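Local coordinates for protein RBSTP2229 gene product (Geobacillus stearothermophilus, PDB 1T6A) that is of unknown function and belongs to the DUF1885 family, with a long N-terminal helix leading into a four-stranded antiparallel sheet, at residues Phe46-Val50 against Gln60-Tyr66. Residues are numbered along the deposited sequence; the frame is centred on the assembly and turned at random.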
loop_
_atom_site.group_PDB
_atom_site.type_symbol
_atom_site.label_atom_id
_atom_site.label_comp_id
_atom_site.label_asym_id
_atom_site.label_seq_id
_atom_site.Cartn_x
_atom_site.Cartn_y
_atom_site.Cartn_z
ATOM N N PHE A 46 -2.886 2.169 1.693
ATOM C CA PHE A 46 -3.660 1.894 2.920
ATOM C C PHE A 46 -3.739 3.121 3.802
ATOM O O PHE A 46 -3.075 3.204 4.854
ATOM C CB PHE A 46 -3.053 0.732 3.688
ATOM C CG PHE A 46 -3.978 0.132 4.702
ATOM C CD1 PHE A 46 -4.984 -0.734 4.315
ATOM C CD2 PHE A 46 -3.829 0.428 6.054
ATOM C CE1 PHE A 46 -5.859 -1.297 5.277
ATOM C CE2 PHE A 46 -4.685 -0.128 7.007
ATOM C CZ PHE A 46 -5.699 -0.989 6.614
ATOM N N PRO A 47 -4.544 4.081 3.382
ATOM C CA PRO A 47 -4.672 5.353 4.101
ATOM C C PRO A 47 -5.672 5.267 5.270
ATOM O O PRO A 47 -6.581 6.057 5.377
ATOM C CB PRO A 47 -5.185 6.290 3.017
ATOM C CG PRO A 47 -6.043 5.400 2.173
ATOM C CD PRO A 47 -5.408 4.036 2.184
ATOM N N TYR A 48 -5.488 4.294 6.141
ATOM C CA TYR A 48 -6.394 4.092 7.253
ATOM C C TYR A 48 -5.621 3.793 8.516
ATOM O O TYR A 48 -4.533 3.247 8.465
ATOM C CB TYR A 48 -7.338 2.923 6.959
ATOM C CG TYR A 48 -8.197 3.136 5.741
ATOM C CD1 TYR A 48 -9.302 3.989 5.783
ATOM C CD2 TYR A 48 -7.898 2.508 4.539
ATOM C CE1 TYR A 48 -10.092 4.194 4.659
ATOM C CE2 TYR A 48 -8.681 2.719 3.406
ATOM C CZ TYR A 48 -9.774 3.547 3.478
ATOM O OH TYR A 48 -10.541 3.750 2.371
ATOM N N THR A 49 -6.222 4.145 9.644
ATOM C CA THR A 49 -5.802 3.689 10.964
ATOM C C THR A 49 -6.833 2.671 11.444
ATOM O O THR A 49 -8.019 2.913 11.328
ATOM C CB THR A 49 -5.797 4.893 11.931
ATOM O OG1 THR A 49 -4.894 5.903 11.453
ATOM C CG2 THR A 49 -5.254 4.492 13.298
ATOM N N VAL A 50 -6.373 1.549 11.992
ATOM C CA VAL A 50 -7.239 0.465 12.441
ATOM C C VAL A 50 -7.473 0.494 13.963
ATOM O O VAL A 50 -6.522 0.542 14.750
ATOM C CB VAL A 50 -6.631 -0.903 12.064
ATOM C CG1 VAL A 50 -7.494 -2.061 12.577
ATOM C CG2 VAL A 50 -6.460 -1.017 10.563
ATOM N N GLN A 60 -10.292 4.170 10.012
ATOM C CA GLN A 60 -10.493 5.612 9.938
ATOM C C GLN A 60 -9.571 6.201 8.867
ATOM O O GLN A 60 -8.360 6.026 8.902
ATOM C CB GLN A 60 -10.226 6.272 11.308
ATOM C CG GLN A 60 -10.401 7.811 11.319
ATOM C CD GLN A 60 -10.027 8.453 12.669
ATOM O OE1 GLN A 60 -8.843 8.525 13.024
ATOM N NE2 GLN A 60 -11.034 8.912 13.413
ATOM N N GLY A 61 -10.164 6.923 7.921
ATOM C CA GLY A 61 -9.439 7.393 6.764
ATOM C C GLY A 61 -8.580 8.610 7.029
ATOM O O GLY A 61 -9.001 9.539 7.719
ATOM N N ASP A 62 -7.381 8.609 6.449
ATOM C CA ASP A 62 -6.485 9.764 6.509
ATOM C C ASP A 62 -6.986 10.867 5.592
ATOM O O ASP A 62 -7.245 10.624 4.410
ATOM C CB ASP A 62 -5.069 9.364 6.097
ATOM C CG ASP A 62 -4.460 8.361 7.038
ATOM O OD1 ASP A 62 -4.710 8.492 8.256
ATOM O OD2 ASP A 62 -3.726 7.408 6.671
ATOM N N GLY A 63 -7.142 12.071 6.138
ATOM C CA GLY A 63 -7.440 13.245 5.334
ATOM C C GLY A 63 -8.857 13.299 4.788
ATOM O O GLY A 63 -9.695 12.463 5.110
ATOM N N ARG A 64 -9.121 14.289 3.941
ATOM C CA ARG A 64 -10.481 14.555 3.450
ATOM C C ARG A 64 -10.965 13.526 2.415
ATOM O O ARG A 64 -12.170 13.381 2.190
ATOM C CB ARG A 64 -10.561 15.979 2.857
ATOM C CG ARG A 64 -9.962 16.147 1.441
ATOM C CD ARG A 64 -9.656 17.617 0.998
ATOM N NE ARG A 64 -8.541 17.695 0.028
ATOM C CZ ARG A 64 -7.248 17.485 0.326
ATOM N NH1 ARG A 64 -6.878 17.196 1.573
ATOM N NH2 ARG A 64 -6.311 17.557 -0.626
ATOM N N LEU A 65 -10.033 12.810 1.794
ATOM C CA LEU A 65 -10.371 11.933 0.668
ATOM C C LEU A 65 -10.847 10.534 1.054
ATOM O O LEU A 65 -11.365 9.801 0.207
ATOM C CB LEU A 65 -9.187 11.845 -0.291
ATOM C CG LEU A 65 -8.792 13.195 -0.905
ATOM C CD1 LEU A 65 -7.632 13.037 -1.819
ATOM C CD2 LEU A 65 -9.963 13.803 -1.649
ATOM N N TYR A 66 -10.689 10.184 2.327
ATOM C CA TYR A 66 -11.057 8.872 2.845
ATOM C C TYR A 66 -11.790 9.023 4.180
ATOM O O TYR A 66 -11.238 9.577 5.127
ATOM C CB TYR A 66 -9.798 8.018 3.054
ATOM C CG TYR A 66 -8.970 7.829 1.800
ATOM C CD1 TYR A 66 -9.384 6.952 0.805
ATOM C CD2 TYR A 66 -7.803 8.557 1.588
ATOM C CE1 TYR A 66 -8.666 6.782 -0.345
ATOM C CE2 TYR A 66 -7.052 8.384 0.420
ATOM C CZ TYR A 66 -7.499 7.498 -0.541
ATOM O OH TYR A 66 -6.802 7.306 -1.694
HETATM O O HOH W 1 -2.427 5.458 8.007
HETATM O O HOH W 2 -6.294 7.612 9.900
#
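Pro47 lays its pyrrolidine ring on the phenol of Tyr66, a CH-pi contact just beyond the last paired residues at the open end of the hairpin. Pro47 CG stands 3.5 Å from the centroid of the Tyr66 ring, only 8° off the ring normal, while Pro47 CB leans toward the CD2–CE2 side. Tyr66 reaches this position with CG anti to its own carbonyl carbon (chi1 -58°), and Tyr48 comes at the same ring obliquely, its OH 3.7 Å from Tyr66 CD1. The Tyr48 ring in turn passes Gly61, CD1 lying 3.5 Å from Gly61 CA. Without the phenol ring, as with an alanine here, the Pro47 ring would probably lose its aromatic partner and a gap would open beside Tyr48. Antiparallel bonding fixes the backbones: Thr49 and Gln60 form a hydrogen-bonded pair, and Asp62 N continues the pattern to Pro47 O at 2.9 Å, nearly straight at 168°. The other side is looser and watery. There Thr49 OG1 gives a hydrogen bond to a water that donates to Gln60 O; a second water lies within hydrogen-bonding distance of Asp62 OD2 and Tyr48 O. Strand 48-53, which follows helix 16-45, is the outermost strand of the four-stranded antiparallel sheet and pairs with strand 56-61, while helix 92-109 packs against the tyrosine side, Lys97 touching Pro47 and both tyrosines and Asp94 hydrogen-bonding Tyr48 OH.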